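Local coordinates for rhodanese-like domain-containing protein (Rhodopseudomonas palustris, PDB 2HHG), which is of unknown function but has a rhodanese-like fold and may transfer sulfur from thiosulfate to cyanide, at residues 8-11 with 12-16. Numbering follows the deposited sequence.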
# COMPACT_ATOMS: atom_id res chain seq x y z
N ARG A 8 10.06 16.92 11.81
CA ARG A 8 10.14 15.77 10.91
C ARG A 8 8.78 15.60 10.27
O ARG A 8 7.80 15.24 10.94
CB ARG A 8 10.55 14.51 11.67
CG ARG A 8 10.51 13.23 10.83
CD ARG A 8 11.01 12.04 11.65
NE ARG A 8 10.74 10.77 10.99
CZ ARG A 8 11.49 10.24 10.02
NH1 ARG A 8 12.57 10.88 9.58
NH2 ARG A 8 11.16 9.07 9.49
N GLY A 9 8.70 15.92 8.99
CA GLY A 9 7.44 15.90 8.28
C GLY A 9 7.36 14.81 7.24
O GLY A 9 8.25 13.95 7.14
N ILE A 10 6.30 14.85 6.44
CA ILE A 10 6.09 13.81 5.44
C ILE A 10 7.17 13.81 4.36
O ILE A 10 7.49 12.75 3.82
CB ILE A 10 4.67 13.84 4.81
CG1 ILE A 10 4.45 15.12 3.99
CG2 ILE A 10 3.60 13.64 5.88
CD1 ILE A 10 3.22 15.07 3.08
N LYS A 11 7.76 14.97 4.07
CA LYS A 11 8.83 15.02 3.07
C LYS A 11 9.99 14.08 3.46
O LYS A 11 10.42 13.27 2.64
CB LYS A 11 9.32 16.45 2.86
CG LYS A 11 10.34 16.59 1.75
CD LYS A 11 10.73 18.04 1.53
CE LYS A 11 11.55 18.21 0.26
NZ LYS A 11 12.76 17.36 0.29
N ALA A 12 10.45 14.19 4.70
CA ALA A 12 11.52 13.33 5.20
C ALA A 12 11.11 11.86 5.21
O ALA A 12 11.87 10.99 4.78
CB ALA A 12 11.95 13.75 6.60
N MSE A 13 9.90 11.59 5.68
CA MSE A 13 9.40 10.22 5.76
C MSE A 13 9.26 9.57 4.39
O MSE A 13 9.61 8.40 4.22
CB MSE A 13 8.06 10.16 6.48
CG MSE A 13 8.10 10.63 7.91
SE MSE A 13 6.30 10.71 8.56
CE MSE A 13 6.62 11.91 10.04
N LEU A 14 8.75 10.34 3.43
CA LEU A 14 8.54 9.84 2.08
C LEU A 14 9.85 9.61 1.34
O LEU A 14 9.98 8.62 0.61
CB LEU A 14 7.62 10.78 1.30
CG LEU A 14 6.15 10.74 1.73
CD1 LEU A 14 5.40 11.94 1.17
CD2 LEU A 14 5.47 9.43 1.30
N ASP A 15 10.82 10.49 1.55
CA ASP A 15 12.15 10.32 0.96
C ASP A 15 12.77 9.01 1.43
O ASP A 15 13.26 8.22 0.62
CB ASP A 15 13.07 11.50 1.32
CG ASP A 15 14.50 11.27 0.87
OD1 ASP A 15 14.72 11.04 -0.33
OD2 ASP A 15 15.41 11.31 1.73
N GLU A 16 12.73 8.79 2.74
CA GLU A 16 13.26 7.57 3.34
C GLU A 16 12.57 6.32 2.80
O GLU A 16 13.23 5.31 2.51
CB GLU A 16 13.11 7.60 4.86
CG GLU A 16 14.05 8.54 5.59
CD GLU A 16 13.72 8.68 7.08
OE1 GLU A 16 12.97 7.84 7.62
OE2 GLU A 16 14.21 9.64 7.70
O HOH W 1 10.13 16.64 6.51
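A salt bridge lies along the outside of the N-terminal part of helix 10-18, from R8, just ahead of the N-cap residue G9, to E16. The guanidinium grips the carboxylate end-on with two nearly straight bonds, R8 NH1 to E16 OE2 at 2.8 Å and R8 NH2 to E16 OE1 at 2.9 Å. Both oxygens lie close to the guanidinium plane, but the two flat groups are turned 30° apart, and both nitrogens lie well out of the carboxylate plane, NH1 on the syn side of OE2 and NH2 above OE1. With CG anti to the backbone N (chi1 174°) and the chain extended as far as NE, the R8 side chain runs along the first turn, and E16 comes from the opposite direction to meet it. M13, a selenomethionine, lays its CG over one guanidinium face, 3.8 Å from R8 NH2, while its CE approaches R8 O. The helix itself starts with M13 N donating to G9 O (3.2 Å), followed by L14 N to I10 O at 2.7 Å. A water accepts from both G9 N and A12 N. On another side of the helix, L14 CD1 lies 4.2 Å from I10 CB, and L14 also packs on L97, A100 and L101 of helix 97-109. Shortening L14 to an alanine is likely to open a gap against helix 97-109 and to take from I10 CB its apolar neighbour CD1. M13 touches L101 as well, so two side chains of helix 10-18 pack against helix 97-109 of the rhodanese-like fold.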